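Local coordinates for protein Hpy188I (PDB 3OQG) that is a GIY-YIG family restriction endonuclease that recognises a specific DNA sequence and cleaves it in a metal-dependent reaction, at residues 44-58 and 91-103. Sequence-based numbering, arbitrary orientation.
With nucleotides of chain C.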
loop_
_atom_site.group_PDB
_atom_site.type_symbol
_atom_site.label_atom_id
_atom_site.label_comp_id
_atom_site.label_asym_id
_atom_site.label_seq_id
_atom_site.Cartn_x
_atom_site.Cartn_y
_atom_site.Cartn_z
ATOM N N LEU A 44 -12.126 -8.217 18.185
ATOM C CA LEU A 44 -12.931 -7.502 17.190
ATOM C C LEU A 44 -13.837 -8.431 16.396
ATOM O O LEU A 44 -15.010 -8.135 16.204
ATOM C CB LEU A 44 -12.006 -6.717 16.248
ATOM C CG LEU A 44 -12.689 -5.945 15.114
ATOM C CD1 LEU A 44 -13.673 -4.905 15.635
ATOM C CD2 LEU A 44 -11.627 -5.320 14.180
ATOM N N CYS A 45 -13.291 -9.552 15.928
ATOM C CA CYS A 45 -14.029 -10.496 15.099
ATOM C C CYS A 45 -13.212 -11.767 14.985
ATOM O O CYS A 45 -12.099 -11.851 15.517
ATOM C CB CYS A 45 -14.287 -9.916 13.700
ATOM S SG CYS A 45 -12.837 -9.533 12.705
ATOM N N GLU A 46 -13.774 -12.750 14.306
ATOM C CA GLU A 46 -13.055 -13.959 13.954
ATOM C C GLU A 46 -13.150 -14.110 12.459
ATOM O O GLU A 46 -14.149 -13.682 11.835
ATOM C CB GLU A 46 -13.663 -15.190 14.616
ATOM C CG GLU A 46 -13.346 -15.321 16.050
ATOM C CD GLU A 46 -14.123 -16.410 16.704
ATOM O OE1 GLU A 46 -15.377 -16.438 16.519
ATOM O OE2 GLU A 46 -13.487 -17.234 17.407
ATOM N N LEU A 47 -12.117 -14.729 11.897
ATOM C CA LEU A 47 -12.088 -15.110 10.485
ATOM C C LEU A 47 -12.258 -16.627 10.373
ATOM O O LEU A 47 -11.545 -17.396 11.032
ATOM C CB LEU A 47 -10.765 -14.704 9.829
ATOM C CG LEU A 47 -10.315 -13.249 10.070
ATOM C CD1 LEU A 47 -8.999 -12.921 9.345
ATOM C CD2 LEU A 47 -11.449 -12.276 9.698
ATOM N N VAL A 48 -13.204 -17.028 9.540
ATOM C CA VAL A 48 -13.521 -18.434 9.348
ATOM C C VAL A 48 -13.111 -18.893 7.953
ATOM O O VAL A 48 -13.676 -18.409 6.955
ATOM C CB VAL A 48 -15.026 -18.670 9.509
ATOM C CG1 VAL A 48 -15.308 -20.153 9.402
ATOM C CG2 VAL A 48 -15.541 -18.079 10.830
ATOM N N PRO A 49 -12.120 -19.808 7.856
ATOM C CA PRO A 49 -11.724 -20.287 6.536
ATOM C C PRO A 49 -12.831 -21.039 5.862
ATOM O O PRO A 49 -13.522 -21.860 6.500
ATOM C CB PRO A 49 -10.560 -21.247 6.838
ATOM C CG PRO A 49 -10.061 -20.792 8.110
ATOM C CD PRO A 49 -11.247 -20.390 8.895
ATOM N N ASN A 50 -13.016 -20.721 4.586
ATOM C CA ASN A 50 -13.917 -21.434 3.731
ATOM C C ASN A 50 -13.130 -21.930 2.510
ATOM O O ASN A 50 -13.008 -21.234 1.502
ATOM C CB ASN A 50 -15.088 -20.546 3.340
ATOM C CG ASN A 50 -16.160 -21.312 2.582
ATOM O OD1 ASN A 50 -15.869 -22.325 1.910
ATOM N ND2 ASN A 50 -17.382 -20.805 2.627
ATOM N N ASN A 51 -12.561 -23.124 2.637
ATOM C CA ASN A 51 -11.699 -23.679 1.588
ATOM C C ASN A 51 -12.388 -23.865 0.253
ATOM O O ASN A 51 -11.810 -23.558 -0.803
ATOM C CB ASN A 51 -11.025 -24.974 2.062
ATOM C CG ASN A 51 -9.689 -24.710 2.700
ATOM O OD1 ASN A 51 -8.696 -24.509 1.987
ATOM N ND2 ASN A 51 -9.651 -24.657 4.039
ATOM N N SER A 52 -13.628 -24.350 0.251
ATOM C CA SER A 52 -14.319 -24.568 -1.009
ATOM C C SER A 52 -14.430 -23.274 -1.802
ATOM O O SER A 52 -14.303 -23.285 -3.030
ATOM C CB SER A 52 -15.710 -25.150 -0.790
ATOM O OG SER A 52 -16.330 -25.386 -2.046
ATOM N N LEU A 53 -14.644 -22.161 -1.110
ATOM C CA LEU A 53 -14.793 -20.874 -1.784
ATOM C C LEU A 53 -13.502 -20.040 -1.802
ATOM O O LEU A 53 -13.501 -18.917 -2.299
ATOM C CB LEU A 53 -15.929 -20.082 -1.143
ATOM C CG LEU A 53 -17.314 -20.746 -1.276
ATOM C CD1 LEU A 53 -18.337 -19.713 -0.956
ATOM C CD2 LEU A 53 -17.580 -21.364 -2.648
ATOM N N GLU A 54 -12.423 -20.606 -1.269
ATOM C CA GLU A 54 -11.080 -19.983 -1.252
ATOM C C GLU A 54 -11.137 -18.575 -0.686
ATOM O O GLU A 54 -10.661 -17.615 -1.293
ATOM C CB GLU A 54 -10.426 -19.985 -2.635
ATOM C CG GLU A 54 -8.913 -19.716 -2.584
ATOM C CD GLU A 54 -8.256 -19.776 -3.936
ATOM O OE1 GLU A 54 -8.975 -19.863 -4.972
ATOM O OE2 GLU A 54 -7.012 -19.756 -3.964
ATOM N N LYS A 55 -11.737 -18.464 0.493
ATOM C CA LYS A 55 -11.916 -17.167 1.110
ATOM C C LYS A 55 -12.073 -17.325 2.599
ATOM O O LYS A 55 -12.359 -18.421 3.096
ATOM C CB LYS A 55 -13.160 -16.450 0.550
ATOM C CG LYS A 55 -14.465 -17.032 1.011
ATOM C CD LYS A 55 -15.664 -16.345 0.376
ATOM C CE LYS A 55 -15.781 -14.848 0.700
ATOM N NZ LYS A 55 -17.025 -14.212 0.119
ATOM N N LEU A 56 -11.943 -16.198 3.283
ATOM C CA LEU A 56 -12.241 -16.048 4.691
ATOM C C LEU A 56 -13.569 -15.340 4.933
ATOM O O LEU A 56 -13.841 -14.280 4.370
ATOM C CB LEU A 56 -11.168 -15.214 5.348
ATOM C CG LEU A 56 -9.741 -15.731 5.170
ATOM C CD1 LEU A 56 -8.710 -14.637 5.454
ATOM C CD2 LEU A 56 -9.533 -16.949 6.031
ATOM N N GLU A 57 -14.386 -15.928 5.796
ATOM C CA GLU A 57 -15.649 -15.314 6.216
ATOM C C GLU A 57 -15.409 -14.608 7.534
ATOM O O GLU A 57 -14.422 -14.879 8.194
ATOM C CB GLU A 57 -16.718 -16.375 6.387
ATOM C CG GLU A 57 -17.020 -17.125 5.101
ATOM C CD GLU A 57 -17.794 -18.404 5.303
ATOM O OE1 GLU A 57 -17.914 -18.895 6.447
ATOM O OE2 GLU A 57 -18.244 -18.949 4.287
ATOM N N ILE A 58 -16.304 -13.698 7.917
ATOM C CA ILE A 58 -16.121 -12.921 9.159
ATOM C C ILE A 58 -17.265 -13.171 10.131
ATOM O O ILE A 58 -18.461 -13.077 9.754
ATOM C CB ILE A 58 -16.038 -11.390 8.900
ATOM C CG1 ILE A 58 -14.816 -11.038 8.043
ATOM C CG2 ILE A 58 -16.023 -10.567 10.219
ATOM C CD1 ILE A 58 -14.891 -9.648 7.443
ATOM N N ILE A 91 -12.009 -3.358 9.302
ATOM C CA ILE A 91 -11.522 -4.731 9.179
ATOM C C ILE A 91 -12.138 -5.476 7.991
ATOM O O ILE A 91 -11.491 -6.337 7.367
ATOM C CB ILE A 91 -11.734 -5.531 10.503
ATOM C CG1 ILE A 91 -10.949 -6.844 10.468
ATOM C CG2 ILE A 91 -13.250 -5.659 10.870
ATOM C CD1 ILE A 91 -9.411 -6.677 10.312
ATOM N N THR A 92 -13.395 -5.178 7.696
ATOM C CA THR A 92 -14.115 -5.895 6.659
ATOM C C THR A 92 -13.426 -5.710 5.302
ATOM O O THR A 92 -13.275 -6.665 4.550
ATOM C CB THR A 92 -15.591 -5.446 6.584
ATOM O OG1 THR A 92 -15.667 -4.021 6.451
ATOM C CG2 THR A 92 -16.325 -5.880 7.845
ATOM N N LYS A 93 -13.028 -4.477 4.999
ATOM C CA LYS A 93 -12.310 -4.183 3.754
ATOM C C LYS A 93 -10.913 -4.829 3.733
ATOM O O LYS A 93 -10.450 -5.336 2.689
ATOM C CB LYS A 93 -12.241 -2.671 3.509
ATOM C CG LYS A 93 -13.593 -2.049 3.150
ATOM C CD LYS A 93 -13.366 -0.643 2.639
ATOM C CE LYS A 93 -14.625 0.137 2.512
ATOM N NZ LYS A 93 -14.294 1.519 2.034
ATOM N N ARG A 94 -10.223 -4.820 4.871
ATOM C CA ARG A 94 -8.922 -5.466 4.936
ATOM C C ARG A 94 -9.055 -6.967 4.688
ATOM O O ARG A 94 -8.219 -7.560 4.020
ATOM C CB ARG A 94 -8.195 -5.197 6.265
ATOM C CG ARG A 94 -6.787 -5.832 6.343
ATOM C CD ARG A 94 -5.839 -5.234 5.288
ATOM N NE ARG A 94 -4.521 -5.864 5.154
ATOM C CZ ARG A 94 -4.214 -6.813 4.269
ATOM N NH1 ARG A 94 -5.119 -7.299 3.465
ATOM N NH2 ARG A 94 -2.959 -7.252 4.173
ATOM N N VAL A 95 -10.089 -7.590 5.255
ATOM C CA VAL A 95 -10.349 -9.008 4.976
ATOM C C VAL A 95 -10.690 -9.247 3.496
ATOM O O VAL A 95 -10.212 -10.207 2.915
ATOM C CB VAL A 95 -11.430 -9.562 5.916
ATOM C CG1 VAL A 95 -11.827 -11.018 5.497
ATOM C CG2 VAL A 95 -10.915 -9.490 7.349
ATOM N N GLN A 96 -11.540 -8.399 2.917
ATOM C CA GLN A 96 -11.820 -8.348 1.465
ATOM C C GLN A 96 -10.493 -8.393 0.688
ATOM O O GLN A 96 -10.278 -9.222 -0.205
ATOM C CB GLN A 96 -12.580 -7.034 1.235
ATOM C CG GLN A 96 -13.243 -6.824 -0.080
ATOM C CD GLN A 96 -14.140 -5.573 0.063
ATOM O OE1 GLN A 96 -13.942 -4.578 -0.618
ATOM N NE2 GLN A 96 -15.061 -5.604 1.060
ATOM N N SER A 97 -9.572 -7.533 1.089
ATOM C CA SER A 97 -8.227 -7.503 0.493
ATOM C C SER A 97 -7.495 -8.850 0.670
ATOM O O SER A 97 -6.977 -9.417 -0.299
ATOM C CB SER A 97 -7.430 -6.327 1.074
ATOM O OG SER A 97 -6.156 -6.203 0.430
ATOM N N TYR A 98 -7.443 -9.400 1.880
ATOM C CA TYR A 98 -6.877 -10.766 2.061
ATOM C C TYR A 98 -7.512 -11.790 1.140
ATOM O O TYR A 98 -6.829 -12.676 0.601
ATOM C CB TYR A 98 -7.012 -11.236 3.506
ATOM C CG TYR A 98 -5.974 -10.644 4.424
ATOM C CD1 TYR A 98 -4.621 -10.872 4.210
ATOM C CD2 TYR A 98 -6.340 -9.880 5.526
ATOM C CE1 TYR A 98 -3.675 -10.369 5.056
ATOM C CE2 TYR A 98 -5.388 -9.364 6.385
ATOM C CZ TYR A 98 -4.059 -9.587 6.140
ATOM O OH TYR A 98 -3.093 -9.076 6.993
ATOM N N ASN A 99 -8.825 -11.682 0.934
ATOM C CA ASN A 99 -9.516 -12.595 0.027
ATOM C C ASN A 99 -9.105 -12.469 -1.452
ATOM O O ASN A 99 -9.542 -13.275 -2.281
ATOM C CB ASN A 99 -11.031 -12.472 0.197
ATOM C CG ASN A 99 -11.520 -13.125 1.457
ATOM O OD1 ASN A 99 -10.838 -14.008 2.010
ATOM N ND2 ASN A 99 -12.720 -12.717 1.933
ATOM N N CYS A 100 -8.271 -11.470 -1.764
ATOM C CA CYS A 100 -7.618 -11.375 -3.079
ATOM C C CYS A 100 -6.422 -12.315 -3.244
ATOM O O CYS A 100 -5.884 -12.436 -4.351
ATOM C CB CYS A 100 -7.160 -9.949 -3.352
ATOM S SG CYS A 100 -8.524 -8.778 -3.518
ATOM N N GLY A 101 -6.002 -12.959 -2.157
ATOM C CA GLY A 101 -4.859 -13.860 -2.172
ATOM C C GLY A 101 -5.084 -15.208 -2.829
ATOM O O GLY A 101 -4.484 -16.172 -2.420
ATOM N N LYS A 102 -5.950 -15.275 -3.834
ATOM C CA LYS A 102 -6.280 -16.534 -4.491
ATOM C C LYS A 102 -5.148 -17.022 -5.390
ATOM O O LYS A 102 -4.411 -16.234 -5.977
ATOM C CB LYS A 102 -7.596 -16.403 -5.289
ATOM C CG LYS A 102 -8.819 -16.047 -4.473
ATOM C CD LYS A 102 -10.029 -16.242 -5.337
ATOM C CE LYS A 102 -11.286 -15.815 -4.713
ATOM N NZ LYS A 102 -12.394 -16.194 -5.620
ATOM N N VAL A 103 -5.035 -18.343 -5.515
ATOM C CA VAL A 103 -4.052 -18.945 -6.404
ATOM C C VAL A 103 -4.076 -18.340 -7.806
ATOM O O VAL A 103 -3.009 -17.995 -8.358
ATOM C CB VAL A 103 -4.223 -20.474 -6.446
ATOM C CG1 VAL A 103 -3.389 -21.099 -7.585
ATOM C CG2 VAL A 103 -3.897 -21.092 -5.079
ATOM P P DG C 6 -0.362 -5.245 6.133
ATOM O OP1 DG C 6 -0.480 -4.922 7.570
ATOM O OP2 DG C 6 -0.649 -6.622 5.653
ATOM O "O5'" DG C 6 -1.250 -4.210 5.314
ATOM C "C5'" DG C 6 -0.784 -2.875 5.142
ATOM C "C4'" DG C 6 -1.500 -2.202 3.997
ATOM O "O4'" DG C 6 -1.195 -2.853 2.739
ATOM C "C3'" DG C 6 -3.026 -2.202 4.115
ATOM O "O3'" DG C 6 -3.506 -0.878 3.889
ATOM C "C2'" DG C 6 -3.476 -3.123 2.997
ATOM C "C1'" DG C 6 -2.388 -2.863 1.980
ATOM N N9 DG C 6 -2.273 -3.861 0.920
ATOM C C8 DG C 6 -1.991 -5.203 1.038
ATOM N N7 DG C 6 -2.030 -5.836 -0.105
ATOM C C5 DG C 6 -2.338 -4.848 -1.036
ATOM C C6 DG C 6 -2.534 -4.930 -2.443
ATOM O O6 DG C 6 -2.482 -5.930 -3.177
ATOM N N1 DG C 6 -2.831 -3.678 -2.988
ATOM C C2 DG C 6 -2.940 -2.512 -2.273
ATOM N N2 DG C 6 -3.253 -1.404 -2.967
ATOM N N3 DG C 6 -2.761 -2.427 -0.969
ATOM C C4 DG C 6 -2.472 -3.624 -0.420
ATOM P P DA C 7 -5.071 -0.572 3.962
ATOM O OP1 DA C 7 -5.242 0.589 4.861
ATOM O OP2 DA C 7 -5.818 -1.829 4.232
ATOM O "O5'" DA C 7 -5.425 -0.110 2.480
ATOM C "C5'" DA C 7 -4.716 0.977 1.887
ATOM C "C4'" DA C 7 -5.349 1.380 0.575
ATOM O "O4'" DA C 7 -5.135 0.351 -0.419
ATOM C "C3'" DA C 7 -6.853 1.638 0.613
ATOM O "O3'" DA C 7 -7.153 2.819 -0.140
ATOM C "C2'" DA C 7 -7.450 0.399 -0.029
ATOM C "C1'" DA C 7 -6.365 -0.076 -0.979
ATOM N N9 DA C 7 -6.306 -1.533 -1.113
ATOM C C8 DA C 7 -6.031 -2.446 -0.120
ATOM N N7 DA C 7 -6.059 -3.692 -0.522
ATOM C C5 DA C 7 -6.370 -3.601 -1.873
ATOM C C6 DA C 7 -6.559 -4.575 -2.869
ATOM N N6 DA C 7 -6.454 -5.894 -2.652
ATOM N N1 DA C 7 -6.865 -4.148 -4.112
ATOM C C2 DA C 7 -6.972 -2.826 -4.328
ATOM N N3 DA C 7 -6.822 -1.819 -3.478
ATOM C C4 DA C 7 -6.520 -2.275 -2.250
ATOM P P DC C 9 -11.990 3.359 -5.996
ATOM O OP1 DC C 9 -11.731 4.376 -7.049
ATOM O OP2 DC C 9 -12.860 3.709 -4.845
ATOM O "O5'" DC C 9 -12.566 2.051 -6.699
ATOM C "C5'" DC C 9 -11.861 1.419 -7.765
ATOM C "C4'" DC C 9 -12.530 0.118 -8.146
ATOM O "O4'" DC C 9 -12.360 -0.914 -7.145
ATOM C "C3'" DC C 9 -14.035 0.196 -8.426
ATOM O "O3'" DC C 9 -14.293 -0.081 -9.791
ATOM C "C2'" DC C 9 -14.628 -0.929 -7.592
ATOM C "C1'" DC C 9 -13.427 -1.819 -7.346
ATOM N N1 DC C 9 -13.557 -2.685 -6.163
ATOM C C2 DC C 9 -13.619 -4.061 -6.358
ATOM O O2 DC C 9 -13.510 -4.505 -7.514
ATOM N N3 DC C 9 -13.787 -4.872 -5.291
ATOM C C4 DC C 9 -13.886 -4.351 -4.071
ATOM N N4 DC C 9 -14.070 -5.193 -3.051
ATOM C C5 DC C 9 -13.804 -2.945 -3.842
ATOM C C6 DC C 9 -13.639 -2.158 -4.908
HETATM O O HOH W 1 -14.723 -17.820 -4.319
#
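V95 sits at the middle of the apolar centre, its CB 3.8 Å from I58 CD1, so that these two side chains reach for each other tip to tip. The CG2 methyl of V95 lies 3.7 Å from L47 CD2, the two side chains sliding past each other in opposite directions. One turn earlier on the helix, I91 carries CG1 anti to its backbone N (chi1 -167°), which brings that branch alongside C45 SG, while its CB lies 3.7 Å from L44 CD2. L56 closes the other end, with CD1 against Y98 CB. Together these residues lay helix 91-98 over one face of the antiparallel sheet of the GIY-YIG nuclease fold, nearly antiparallel (163°) to residues 55-58 of an outermost strand. The other side of the helix serves the DNA: R94 NH2 donates to OP2 of DG6 and S97 OG to N7 of DA7, both of chain C. The R94 guanidinium also lies over the Y98 ring, in cation-pi geometry, while Y98 OH bonds to Y73 and K83.

Farther along, the contact turns polar. N99 grips the backbone of L56 at both ends of its amide: L56 N donates to OD1 (2.8 Å), and ND2 returns a nearly straight bond to L56 O (3.1 Å), in the carbonyl plane and on a lone pair. These two bonds fix the rotation of the amide and occupy edge-strand backbone groups. At the end of the hairpin turn 51-54, E54 stretches out its side chain, and the V103 N-H reaches OE2 at 2.9 Å on the syn side of the carboxylate, tilted from its plane, while OE2 also accepts from Q120. K102 lays its aliphatic chain obliquely across this carboxylate, and a water links K102 NZ (3.1 Å) to L53 O.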